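Local coordinates for protein 2,4-dihydroxyhept-2-ene-1,7-dioic acid aldolase (Kordia algicida OT-1, PDB 6BDE) that binds heme b and, as a member of the H-NOX family, probably senses nitric oxide in bacterial signalling, at residues 7-10 / 11-15; 43-46 / 47-50; 68-71 / 72-75; 102-105 / 106-109; 139-142 / 143-146. The protein carries 1 engineered substitution. One frame throughout, in Å; residues are numbered along the deposited sequence.

Contact 1: residues 7-10 / 11-15; sequences TEFL and DLVED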
# COMPACT_ATOMS: atom_id res chain seq x y z
N THR A 7 -1.87 11.53 -6.47
CA THR A 7 -2.24 11.58 -7.88
C THR A 7 -2.72 10.21 -8.38
O THR A 7 -3.72 10.12 -9.09
CB THR A 7 -1.07 12.07 -8.72
OG1 THR A 7 0.06 11.20 -8.54
CG2 THR A 7 -0.68 13.49 -8.31
N GLU A 8 -2.00 9.15 -8.01
CA GLU A 8 -2.41 7.81 -8.43
C GLU A 8 -3.72 7.39 -7.77
O GLU A 8 -4.51 6.66 -8.38
CB GLU A 8 -1.31 6.80 -8.11
CG GLU A 8 -0.03 6.99 -8.92
CD GLU A 8 -0.19 6.61 -10.38
OE1 GLU A 8 -1.14 5.86 -10.70
OE2 GLU A 8 0.63 7.07 -11.20
N PHE A 9 -3.96 7.84 -6.54
CA PHE A 9 -5.20 7.50 -5.85
C PHE A 9 -6.40 8.15 -6.53
O PHE A 9 -7.39 7.47 -6.84
CB PHE A 9 -5.11 7.91 -4.38
CG PHE A 9 -6.43 7.85 -3.65
CD1 PHE A 9 -6.98 6.63 -3.29
CD2 PHE A 9 -7.10 9.01 -3.31
CE1 PHE A 9 -8.18 6.57 -2.62
CE2 PHE A 9 -8.31 8.95 -2.64
CZ PHE A 9 -8.85 7.73 -2.29
N LEU A 10 -6.33 9.46 -6.77
CA LEU A 10 -7.45 10.14 -7.41
C LEU A 10 -7.64 9.68 -8.85
O LEU A 10 -8.76 9.71 -9.36
CB LEU A 10 -7.24 11.66 -7.35
CG LEU A 10 -7.14 12.24 -5.94
CD1 LEU A 10 -6.85 13.73 -5.99
CD2 LEU A 10 -8.42 11.96 -5.15
N ASP A 11 -6.56 9.26 -9.51
CA ASP A 11 -6.70 8.62 -10.82
C ASP A 11 -7.54 7.35 -10.71
O ASP A 11 -8.40 7.10 -11.56
CB ASP A 11 -5.33 8.31 -11.41
CG ASP A 11 -4.68 9.51 -12.06
OD1 ASP A 11 -5.35 10.55 -12.19
OD2 ASP A 11 -3.50 9.41 -12.45
N LEU A 12 -7.29 6.55 -9.67
CA LEU A 12 -8.06 5.32 -9.48
C LEU A 12 -9.51 5.63 -9.11
O LEU A 12 -10.42 4.91 -9.52
CB LEU A 12 -7.40 4.46 -8.41
CG LEU A 12 -7.89 3.03 -8.27
CD1 LEU A 12 -7.87 2.32 -9.61
CD2 LEU A 12 -7.06 2.27 -7.25
N VAL A 13 -9.73 6.69 -8.34
CA VAL A 13 -11.09 7.09 -8.00
C VAL A 13 -11.85 7.52 -9.25
O VAL A 13 -13.02 7.16 -9.45
CB VAL A 13 -11.08 8.20 -6.94
CG1 VAL A 13 -12.50 8.67 -6.64
CG2 VAL A 13 -10.40 7.72 -5.67
N GLU A 14 -11.19 8.28 -10.12
CA GLU A 14 -11.80 8.65 -11.40
C GLU A 14 -12.05 7.42 -12.26
O GLU A 14 -13.09 7.32 -12.92
CB GLU A 14 -10.90 9.65 -12.13
CG GLU A 14 -10.99 9.57 -13.65
CD GLU A 14 -10.79 10.91 -14.33
OE1 GLU A 14 -11.50 11.19 -15.31
OE2 GLU A 14 -9.92 11.68 -13.87
N ASP A 15 -11.12 6.47 -12.25
CA ASP A 15 -11.26 5.28 -13.08
C ASP A 15 -12.42 4.40 -12.61
O ASP A 15 -13.15 3.84 -13.44
CB ASP A 15 -9.95 4.49 -13.07
CG ASP A 15 -10.11 3.08 -13.63
OD1 ASP A 15 -11.01 2.87 -14.47
OD2 ASP A 15 -9.34 2.19 -13.22

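Contact 2: residues 43-46 / 47-50; sequences YRFS and EMLQ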
# COMPACT_ATOMS: atom_id res chain seq x y z
N TYR A 43 2.71 16.37 1.20
CA TYR A 43 1.44 16.81 1.77
C TYR A 43 1.14 16.03 3.04
O TYR A 43 1.60 14.89 3.21
CB TYR A 43 0.30 16.65 0.76
CG TYR A 43 0.60 17.23 -0.60
CD1 TYR A 43 1.24 16.47 -1.57
CD2 TYR A 43 0.26 18.53 -0.91
CE1 TYR A 43 1.52 16.99 -2.82
CE2 TYR A 43 0.54 19.07 -2.15
CZ TYR A 43 1.17 18.29 -3.10
OH TYR A 43 1.45 18.83 -4.34
N ARG A 44 0.35 16.64 3.92
CA ARG A 44 -0.04 16.00 5.16
C ARG A 44 -0.92 14.79 4.88
O ARG A 44 -1.79 14.82 4.00
CB ARG A 44 -0.78 16.99 6.06
CG ARG A 44 0.08 18.11 6.62
CD ARG A 44 1.47 17.62 6.97
NE ARG A 44 2.46 18.05 5.99
CZ ARG A 44 3.51 17.32 5.61
NH1 ARG A 44 3.70 16.12 6.14
NH2 ARG A 44 4.36 17.79 4.71
N PHE A 45 -0.70 13.71 5.64
CA PHE A 45 -1.52 12.52 5.47
C PHE A 45 -2.97 12.78 5.86
O PHE A 45 -3.88 12.08 5.38
CB PHE A 45 -0.96 11.36 6.30
CG PHE A 45 -1.84 10.15 6.32
CD1 PHE A 45 -1.90 9.31 5.22
CD2 PHE A 45 -2.62 9.86 7.43
CE1 PHE A 45 -2.72 8.19 5.23
CE2 PHE A 45 -3.43 8.74 7.45
CZ PHE A 45 -3.48 7.91 6.35
N SER A 46 -3.22 13.77 6.72
CA SER A 46 -4.58 14.10 7.11
C SER A 46 -5.44 14.47 5.90
O SER A 46 -6.66 14.31 5.93
CB SER A 46 -4.58 15.25 8.12
OG SER A 46 -3.97 16.40 7.58
N GLU A 47 -4.81 14.96 4.83
CA GLU A 47 -5.53 15.21 3.59
C GLU A 47 -6.01 13.90 2.97
O GLU A 47 -7.17 13.78 2.57
CB GLU A 47 -4.64 15.97 2.62
CG GLU A 47 -4.64 17.48 2.81
CD GLU A 47 -4.16 18.22 1.59
OE1 GLU A 47 -4.34 17.69 0.47
OE2 GLU A 47 -3.60 19.33 1.73
N MET A 48 -5.12 12.90 2.90
CA MET A 48 -5.49 11.61 2.33
C MET A 48 -6.53 10.91 3.19
O MET A 48 -7.44 10.25 2.67
CB MET A 48 -4.25 10.74 2.17
CG MET A 48 -4.52 9.29 1.77
SD MET A 48 -5.48 9.15 0.25
CE MET A 48 -4.22 9.51 -0.97
N LEU A 49 -6.42 11.03 4.52
CA LEU A 49 -7.40 10.42 5.41
C LEU A 49 -8.79 11.00 5.17
O LEU A 49 -9.79 10.28 5.20
CB LEU A 49 -6.98 10.59 6.86
CG LEU A 49 -7.88 9.94 7.92
CD1 LEU A 49 -7.99 8.44 7.67
CD2 LEU A 49 -7.35 10.21 9.32
N GLN A 50 -8.87 12.31 4.93
CA GLN A 50 -10.15 12.93 4.59
C GLN A 50 -10.69 12.37 3.28
O GLN A 50 -11.88 12.06 3.17
CB GLN A 50 -9.99 14.45 4.49
CG GLN A 50 -9.79 15.15 5.82
CD GLN A 50 -9.80 16.66 5.67
OE1 GLN A 50 -10.84 17.28 5.46
NE2 GLN A 50 -8.62 17.27 5.75
O HOH W 1 -5.73 17.75 6.37

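Contact 3: residues 68-71 / 72-75; sequences LTYG and EHFF. Engineered in segment 68-71: Gly71 (natural residue Ala).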
# COMPACT_ATOMS: atom_id res chain seq x y z
N LEU A 68 -6.94 -1.61 -0.08
CA LEU A 68 -6.48 -2.86 -0.68
C LEU A 68 -6.43 -2.73 -2.20
O LEU A 68 -5.42 -3.07 -2.83
CB LEU A 68 -7.38 -4.01 -0.25
CG LEU A 68 -6.88 -5.45 -0.47
CD1 LEU A 68 -7.52 -6.39 0.54
CD2 LEU A 68 -7.14 -5.94 -1.89
N THR A 69 -7.52 -2.25 -2.80
CA THR A 69 -7.56 -2.07 -4.24
C THR A 69 -6.49 -1.09 -4.70
O THR A 69 -5.84 -1.30 -5.73
CB THR A 69 -8.95 -1.60 -4.68
OG1 THR A 69 -9.92 -2.61 -4.34
CG2 THR A 69 -8.99 -1.35 -6.18
N TYR A 70 -6.29 -0.00 -3.95
CA TYR A 70 -5.27 0.97 -4.31
C TYR A 70 -3.87 0.37 -4.18
O TYR A 70 -3.01 0.59 -5.04
CB TYR A 70 -5.40 2.22 -3.45
CG TYR A 70 -4.39 3.29 -3.79
CD1 TYR A 70 -4.05 3.56 -5.12
CD2 TYR A 70 -3.77 4.04 -2.80
CE1 TYR A 70 -3.13 4.53 -5.44
CE2 TYR A 70 -2.85 5.02 -3.11
CZ TYR A 70 -2.53 5.26 -4.44
OH TYR A 70 -1.62 6.24 -4.76
N GLY A 71 -3.63 -0.39 -3.11
CA GLY A 71 -2.32 -1.02 -2.94
C GLY A 71 -1.99 -1.98 -4.06
O GLY A 71 -0.84 -2.05 -4.51
N GLU A 72 -2.98 -2.72 -4.54
CA GLU A 72 -2.76 -3.60 -5.69
C GLU A 72 -2.47 -2.78 -6.95
O GLU A 72 -1.62 -3.16 -7.76
CB GLU A 72 -3.97 -4.51 -5.90
CG GLU A 72 -4.21 -5.48 -4.76
CD GLU A 72 -5.18 -6.59 -5.12
OE1 GLU A 72 -5.94 -6.42 -6.10
OE2 GLU A 72 -5.16 -7.63 -4.44
N HIS A 73 -3.16 -1.65 -7.12
CA HIS A 73 -2.92 -0.81 -8.28
C HIS A 73 -1.54 -0.15 -8.21
O HIS A 73 -0.88 0.02 -9.24
CB HIS A 73 -4.01 0.26 -8.40
CG HIS A 73 -3.67 1.36 -9.35
ND1 HIS A 73 -3.65 1.19 -10.72
CD2 HIS A 73 -3.32 2.65 -9.14
CE1 HIS A 73 -3.32 2.32 -11.30
NE2 HIS A 73 -3.11 3.23 -10.37
N PHE A 74 -1.10 0.21 -7.01
CA PHE A 74 0.19 0.89 -6.87
C PHE A 74 1.37 -0.01 -7.20
O PHE A 74 2.44 0.49 -7.53
CB PHE A 74 0.35 1.47 -5.47
CG PHE A 74 1.45 2.49 -5.36
CD1 PHE A 74 1.27 3.77 -5.86
CD2 PHE A 74 2.65 2.17 -4.76
CE1 PHE A 74 2.28 4.71 -5.77
CE2 PHE A 74 3.66 3.11 -4.66
CZ PHE A 74 3.48 4.38 -5.17
N PHE A 75 1.19 -1.33 -7.12
CA PHE A 75 2.27 -2.24 -7.51
C PHE A 75 2.59 -2.09 -8.99
O PHE A 75 3.75 -2.19 -9.39
CB PHE A 75 1.90 -3.68 -7.18
CG PHE A 75 3.04 -4.65 -7.32
CD1 PHE A 75 3.85 -4.94 -6.23
CD2 PHE A 75 3.31 -5.26 -8.53
CE1 PHE A 75 4.91 -5.82 -6.35
CE2 PHE A 75 4.36 -6.15 -8.66
CZ PHE A 75 5.16 -6.43 -7.57

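Contact 4: residues 102-105 / 106-109; sequences HIHV and EVRK. With HEM (protoporphyrin IX containing Fe), chain B.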
# COMPACT_ATOMS: atom_id res chain seq x y z
N HIS A 102 16.08 -2.65 2.61
CA HIS A 102 16.55 -2.37 1.26
C HIS A 102 15.57 -1.50 0.48
O HIS A 102 15.92 -0.40 0.05
CB HIS A 102 16.81 -3.66 0.49
CG HIS A 102 17.24 -3.43 -0.93
ND1 HIS A 102 16.71 -4.13 -1.99
CD2 HIS A 102 18.14 -2.57 -1.46
CE1 HIS A 102 17.27 -3.72 -3.11
NE2 HIS A 102 18.14 -2.77 -2.82
N ILE A 103 14.34 -2.01 0.27
CA ILE A 103 13.40 -1.34 -0.63
C ILE A 103 13.11 0.08 -0.15
O ILE A 103 13.33 1.05 -0.87
CB ILE A 103 12.11 -2.17 -0.76
CG1 ILE A 103 12.38 -3.44 -1.56
CG2 ILE A 103 11.02 -1.34 -1.43
CD1 ILE A 103 11.24 -4.44 -1.51
N HIS A 104 12.62 0.21 1.09
CA HIS A 104 12.29 1.53 1.60
C HIS A 104 13.52 2.35 1.97
O HIS A 104 13.40 3.56 2.18
CB HIS A 104 11.35 1.40 2.81
CG HIS A 104 9.92 1.20 2.43
ND1 HIS A 104 8.94 0.85 3.34
CD2 HIS A 104 9.29 1.31 1.23
CE1 HIS A 104 7.78 0.75 2.72
NE2 HIS A 104 7.96 1.03 1.44
N VAL A 105 14.70 1.72 2.03
CA VAL A 105 15.94 2.50 2.10
C VAL A 105 16.18 3.22 0.78
O VAL A 105 16.57 4.39 0.76
CB VAL A 105 17.12 1.59 2.48
CG1 VAL A 105 18.44 2.34 2.33
CG2 VAL A 105 16.96 1.07 3.90
N GLU A 106 15.93 2.53 -0.34
CA GLU A 106 16.07 3.17 -1.64
C GLU A 106 15.02 4.25 -1.85
O GLU A 106 15.28 5.27 -2.49
CB GLU A 106 15.97 2.11 -2.75
CG GLU A 106 17.14 1.14 -2.78
CD GLU A 106 18.47 1.84 -2.89
OE1 GLU A 106 18.65 2.64 -3.84
OE2 GLU A 106 19.35 1.60 -2.04
N VAL A 107 13.82 4.04 -1.30
CA VAL A 107 12.75 5.03 -1.44
C VAL A 107 13.14 6.33 -0.75
O VAL A 107 12.84 7.42 -1.24
CB VAL A 107 11.43 4.47 -0.89
CG1 VAL A 107 10.31 5.49 -1.02
CG2 VAL A 107 11.06 3.18 -1.60
N ARG A 108 13.80 6.24 0.40
CA ARG A 108 14.23 7.44 1.10
C ARG A 108 15.26 8.22 0.30
O ARG A 108 15.37 9.44 0.44
CB ARG A 108 14.77 7.09 2.49
CG ARG A 108 14.98 8.29 3.39
CD ARG A 108 15.00 7.90 4.86
NE ARG A 108 13.69 7.43 5.32
CZ ARG A 108 12.60 8.19 5.39
NH1 ARG A 108 12.66 9.46 5.03
NH2 ARG A 108 11.46 7.67 5.82
N LYS A 109 16.03 7.52 -0.55
CA LYS A 109 16.93 8.22 -1.47
C LYS A 109 16.15 8.90 -2.58
O LYS A 109 16.49 10.02 -2.99
CB LYS A 109 17.94 7.23 -2.05
CG LYS A 109 18.76 6.49 -1.01
CD LYS A 109 19.80 5.59 -1.68
CE LYS A 109 20.28 4.50 -0.73
NZ LYS A 109 21.48 3.80 -1.25
CHA HEM B . 4.45 4.26 1.46
CHB HEM B . 7.78 3.43 -2.75
CHC HEM B . 7.49 -2.01 -1.92
CHD HEM B . 3.95 -1.19 2.14
C1A HEM B . 5.49 4.11 0.12
C2A HEM B . 5.55 5.36 -0.54
C3A HEM B . 6.37 5.15 -1.57
C4A HEM B . 6.74 3.79 -1.46
CMA HEM B . 6.83 6.16 -2.62
CAA HEM B . 4.86 6.67 -0.14
CBA HEM B . 5.79 7.42 0.82
CGA HEM B . 5.24 8.80 1.16
O1A HEM B . 5.97 9.63 1.77
O2A HEM B . 4.07 9.12 0.83
C1B HEM B . 7.83 1.77 -2.75
C2B HEM B . 8.43 1.05 -3.96
C3B HEM B . 8.32 -0.35 -3.68
C4B HEM B . 7.67 -0.41 -2.33
CMB HEM B . 9.03 1.70 -5.21
CAB HEM B . 8.77 -1.52 -4.54
CBB HEM B . 10.03 -1.63 -4.93
C1C HEM B . 6.34 -1.92 -0.65
C2C HEM B . 5.77 -3.19 -0.41
C3C HEM B . 4.90 -2.98 0.59
C4C HEM B . 5.01 -1.61 0.89
CMC HEM B . 6.07 -4.50 -1.13
CAC HEM B . 3.99 -4.00 1.27
CBC HEM B . 4.32 -4.48 2.45
C1D HEM B . 3.94 0.48 2.06
C2D HEM B . 2.79 1.01 2.88
C3D HEM B . 2.86 2.42 2.74
C4D HEM B . 4.07 2.70 1.83
CMD HEM B . 1.77 0.21 3.70
CAD HEM B . 1.93 3.45 3.38
CBD HEM B . 2.68 4.35 4.35
CGD HEM B . 2.50 3.82 5.77
O1D HEM B . 2.02 2.66 5.94
O2D HEM B . 2.84 4.53 6.75
NA HEM B . 6.16 3.02 -0.44
NB HEM B . 7.24 0.84 -1.67
NC HEM B . 5.87 -0.84 0.09
ND HEM B . 4.78 1.44 1.29
FE HEM B . 6.43 1.10 0.17
O HOH W 2 14.09 4.05 4.86

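Contact 5: residues 139-142 / 143-146; sequences MHHF and GLGL. With HEM (protoporphyrin IX containing Fe), chain B.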
# COMPACT_ATOMS: atom_id res chain seq x y z
N MET A 139 -2.16 2.19 7.32
CA MET A 139 -2.39 1.78 5.94
C MET A 139 -2.00 0.32 5.71
O MET A 139 -1.38 -0.03 4.71
CB MET A 139 -1.62 2.69 4.98
CG MET A 139 -2.12 4.13 5.01
SD MET A 139 -1.21 5.23 3.91
CE MET A 139 -1.53 4.47 2.32
N HIS A 140 -2.39 -0.56 6.64
CA HIS A 140 -2.02 -1.96 6.55
C HIS A 140 -2.58 -2.62 5.30
O HIS A 140 -1.93 -3.48 4.70
CB HIS A 140 -2.48 -2.71 7.81
CG HIS A 140 -3.82 -2.26 8.32
ND1 HIS A 140 -5.00 -2.72 7.80
CD2 HIS A 140 -4.15 -1.39 9.30
CE1 HIS A 140 -6.01 -2.16 8.44
NE2 HIS A 140 -5.52 -1.35 9.36
N HIS A 141 -3.79 -2.24 4.89
CA HIS A 141 -4.38 -2.84 3.70
C HIS A 141 -3.78 -2.31 2.41
O HIS A 141 -3.84 -3.00 1.39
CB HIS A 141 -5.90 -2.64 3.71
CG HIS A 141 -6.65 -3.75 4.36
ND1 HIS A 141 -6.40 -4.16 5.65
CD2 HIS A 141 -7.63 -4.57 3.89
CE1 HIS A 141 -7.20 -5.17 5.96
NE2 HIS A 141 -7.95 -5.43 4.91
N PHE A 142 -3.21 -1.10 2.44
CA PHE A 142 -2.39 -0.66 1.31
C PHE A 142 -1.18 -1.57 1.14
O PHE A 142 -0.85 -1.97 0.02
CB PHE A 142 -1.96 0.79 1.52
CG PHE A 142 -1.13 1.35 0.39
CD1 PHE A 142 -1.73 1.72 -0.80
CD2 PHE A 142 0.24 1.51 0.53
CE1 PHE A 142 -0.97 2.24 -1.84
CE2 PHE A 142 1.00 2.02 -0.50
CZ PHE A 142 0.40 2.39 -1.69
N GLY A 143 -0.51 -1.91 2.25
CA GLY A 143 0.58 -2.86 2.18
C GLY A 143 0.12 -4.26 1.83
O GLY A 143 0.84 -4.99 1.14
N LEU A 144 -1.07 -4.65 2.29
CA LEU A 144 -1.60 -5.97 1.94
C LEU A 144 -1.81 -6.09 0.44
O LEU A 144 -1.51 -7.13 -0.15
CB LEU A 144 -2.91 -6.22 2.70
CG LEU A 144 -3.68 -7.49 2.33
CD1 LEU A 144 -2.83 -8.73 2.54
CD2 LEU A 144 -4.96 -7.59 3.14
N GLY A 145 -2.33 -5.03 -0.19
CA GLY A 145 -2.50 -5.07 -1.64
C GLY A 145 -1.18 -5.15 -2.38
O GLY A 145 -1.08 -5.83 -3.41
N LEU A 146 -0.15 -4.48 -1.87
CA LEU A 146 1.18 -4.59 -2.46
C LEU A 146 1.75 -5.99 -2.26
O LEU A 146 2.44 -6.52 -3.14
CB LEU A 146 2.11 -3.54 -1.87
CG LEU A 146 1.86 -2.09 -2.30
CD1 LEU A 146 2.55 -1.12 -1.36
CD2 LEU A 146 2.32 -1.87 -3.73
CHA HEM B . 4.45 4.26 1.46
CHB HEM B . 7.78 3.43 -2.75
CHC HEM B . 7.49 -2.01 -1.92
CHD HEM B . 3.95 -1.19 2.14
C1A HEM B . 5.49 4.11 0.12
C2A HEM B . 5.55 5.36 -0.54
C3A HEM B . 6.37 5.15 -1.57
C4A HEM B . 6.74 3.79 -1.46
CMA HEM B . 6.83 6.16 -2.62
CAA HEM B . 4.86 6.67 -0.14
CBA HEM B . 5.79 7.42 0.82
CGA HEM B . 5.24 8.80 1.16
O1A HEM B . 5.97 9.63 1.77
O2A HEM B . 4.07 9.12 0.83
C1B HEM B . 7.83 1.77 -2.75
C2B HEM B . 8.43 1.05 -3.96
C3B HEM B . 8.32 -0.35 -3.68
C4B HEM B . 7.67 -0.41 -2.33
CMB HEM B . 9.03 1.70 -5.21
CAB HEM B . 8.77 -1.52 -4.54
CBB HEM B . 10.03 -1.63 -4.93
C1C HEM B . 6.34 -1.92 -0.65
C2C HEM B . 5.77 -3.19 -0.41
C3C HEM B . 4.90 -2.98 0.59
C4C HEM B . 5.01 -1.61 0.89
CMC HEM B . 6.07 -4.50 -1.13
CAC HEM B . 3.99 -4.00 1.27
CBC HEM B . 4.32 -4.48 2.45
C1D HEM B . 3.94 0.48 2.06
C2D HEM B . 2.79 1.01 2.88
C3D HEM B . 2.86 2.42 2.74
C4D HEM B . 4.07 2.70 1.83
CMD HEM B . 1.77 0.21 3.70
CAD HEM B . 1.93 3.45 3.38
CBD HEM B . 2.68 4.35 4.35
CGD HEM B . 2.50 3.82 5.77
O1D HEM B . 2.02 2.66 5.94
O2D HEM B . 2.84 4.53 6.75
NA HEM B . 6.16 3.02 -0.44
NB HEM B . 7.24 0.84 -1.67
NC HEM B . 5.87 -0.84 0.09
ND HEM B . 4.78 1.44 1.29
FE HEM B . 6.43 1.10 0.17

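Contact 1: residues 7-10 / 11-15
Thr7 and Asp11 meet one helical turn apart on helix 3-17, where Asp11 N donates to Thr7 O at 3.0 Å. The Asp11 side chain folds back over the same carbonyl: because its CG stands beside its own backbone N and opposite the carbonyl carbon (chi1 -81°), Asp11 CG comes within 3.2 Å of Thr7 O. Thr7 OG1 looks the other way along the chain, to its hydrogen bond with Ile4 O. Glu8 continues the ladder, its O accepting from Leu12 N at 3.1 Å. The Glu8 carboxylate stays apart from that of Asp11, with Glu8 OE1 4.6 Å from Asp11 OD2, and reaches helix 63-81, where Glu8 OE1 has a weak hydrogen bond with His73 NE2. Phe9 carries the main side-chain contact. While Phe9 O takes Val13 N at 2.9 Å, with the donor in the carbonyl plane, Val13 CG2 sits over one face of the Phe9 ring, 3.9 Å from its centroid and 16° off the normal. This CH-pi contact is offset toward the rim, with Phe9 CZ nearest to Val13 CG2 at 3.7 Å. Met48, Leu51, Leu52 and Leu55 of helix 45-59 also touch this ring. Leu10 closes the series as its O receives Glu14 N at 2.9 Å, the straightest of the four bonds (163° at the hydrogen). The chemistry thus divides by side: Phe9 and Val13 face apolar neighbours, whereas Glu8 and Asp11 are two like charges, and the weak bond from Glu8 to His73 might offset their repulsion if that imidazole were protonated.

Contact 2: residues 43-46 / 47-50
Phe45 packs back along helix 45-59 against Met48 and Leu49, its ring meeting both at a slant. Phe45 CE1 lies 4.1 Å from Met48 CG, and Phe45 CE2 lies 4.0 Å from Leu49 CB. With CG anti to the backbone N (chi1 173°), the ring is carried back along the helix to reach both residues, while Met1, Arg137 and Met139 also touch it. The backbone bonds are of two kinds. Leu49 N to Phe45 O (2.9 Å) and Gln50 N to Ser46 O (3.1 Å) are regular i to i+4 links. Glu47 N instead reaches only three residues back, to Arg44 O at 3.1 Å, approaching 56° out of the carbonyl plane. This is the geometry of a first helical turn, and it marks the contact as the N-terminal start of helix 45-59. Polar side chains use other partners: Arg44 NH1 forms a salt bridge with Glu115, one of the heme-binding residues, and Glu47 OE1 is gripped by two hydroxyls, Tyr37 OH and Ser33 OG. A water bridges the turn, lying 2.5 Å from Ser46 OG and accepting a weak bond from Gln50 NE2, which also donates to Glu30 O.

Contact 3: residues 68-71 / 72-75
The shortest polar bond here runs from Phe74 N to Tyr70 O, 2.8 Å long, with the donor nearly in line with the C=O bond. Glu72 N to Leu68 O and His73 N to Thr69 O, each 3.0 Å, continue the same pattern on helix 63-81. The ladder thins at Gly71, an engineered replacement of the natural alanine, probably at the glycine hinge of H-NOX proteins: Phe75 N reaches Gly71 O only weakly, at 3.4 Å. Glu72 and Leu68 lie side by side and point the same way. The extended glutamate puts OE2 3.6 Å from Leu68 CD2, and OE2 is hydrogen-bonded to Asn148 ND2 of helix 140-153. Shortening Glu72 to an alanine would probably leave Asn148 ND2 without this acceptor and uncover one side of the Leu68 methyl. Tyr70, with its ring anti to the backbone N (chi1 -178°), runs alongside Phe74 and brings OH 4.0 Å from Phe74 CD1. His73 CD2 meets the Tyr70 ring at its edge, 4.2 Å from Tyr70 CE1. Tyr70 OH has a weak hydrogen bond with Ile5 O. Chemically, aromatic rings pack together while the polar ends of Tyr70 and His73 turn to helix 3-17 through weak bonds.

Contact 4: residues 102-105 / 106-109
Val107 stands at the edge of the His104 ring, near the ring plane, with its CG2 3.8 Å from His104 CD2. The imidazole points at the heme, NE2 binding the iron at 2.0 Å. Its CG lies beside the backbone N (chi1 -82°), which turns the ring off the helix toward the porphyrin. Two methyls accompany it: Val107 CG2 is 3.5 Å from HEM CHB, and Ile103 CG2 is 3.6 Å from HEM C4B. Trimming Val107 to an alanine would probably open a gap between the ring edge and the porphyrin methine and leave the imidazole freer to turn about its iron bond. On another side of the helix His102 and Glu106 are set at an angle, ring and carboxylate planes 45° apart. Glu106 CG is 4.0 Å from His102 NE2, and His102 ND1 is hydrogen-bonded to Tyr89 OH. Glu106 OE2 forms a salt bridge with Lys109 NZ (3.2 Å), its hydrogen bond being weak. His104 O is gripped twice, by Arg108 N at 3.2 Å and a donating water at 2.8 Å. A helix-borne histidine ligating the heme iron, flanked by aliphatic side chains against the porphyrin, is the proximal site of the H-NOX fold.

Contact 5: residues 139-142 / 143-146
The start of helix 140-153, with Met139 at its N-cap position, forms part of the heme pocket on the face of the porphyrin opposite the axial histidine. Met139 O accepts Gly143 N at 3.2 Å, in the carbonyl plane, and opens a run of i to i+4 bonds that continues through Leu144, Gly145 and Leu146. Met139 also faces the cofactor, its SD 3.6 Å from HEM CAD, while its N is hydrogen-bonded to Tyr133 OH. Phe142 and Leu146 form the apolar centre. Phe142 CE2 touches Leu146 CD1 at 3.6 Å, and both side chains turn to the heme. The Phe142 ring, held anti to the backbone N (chi1 -179°), presents its edge, CD2 lying 3.5 Å from HEM C2D. Leu146 CD1 comes to 3.4 Å from HEM C4C, at the neighbouring pyrrole. Next in the chain after Phe142, Gly143 lets the helix come close: a beta carbon here would lie 3.1 Å from HEM CMD. Away from the heme, Leu144 CD2 sits over the centre of one face of His141, a CH-pi contact 4.1 Å from the ring centroid and 12° off its normal. The ring also meets its neighbour edge on, since His140 ND1 and His141 ND1 are hydrogen-bonded at 2.9 Å, either able to be the donor. Leu162 touches both imidazoles. Physically, a mostly apolar surface faces the porphyrin, although the carbonyls of Met139 and Gly143 also lie against heme carbons; the two imidazoles pack toward the sheet, His141 also against helix 63-81, and their bond requires that at least one ND1 carry a proton.

Overall arrangement
The heme joins contacts 4 and 5, which do not touch (nearest atoms about 6 Å apart) and lie on its two faces: 102-109 supplies the axial histidine, 139-146 the wall across from it. Contact 3 backs that wall, its centre about 8 Å from that of contact 5; Tyr70 CD2 approaches Phe142 CE1, and the engineered Gly71 CA approaches Phe142 CD1, each at 3.5 Å. The Phe74 side chain is about 4 Å from the heme at the nearest atoms. Contact 1 leans on contact 3 through Tyr70 and His73, and on contact 2 where Phe9 CD2 meets Met48 CE at 3.8 Å. Contact 2 returns to contact 5 through Phe45 CE1 and Met139 SD, 3.6 Å apart.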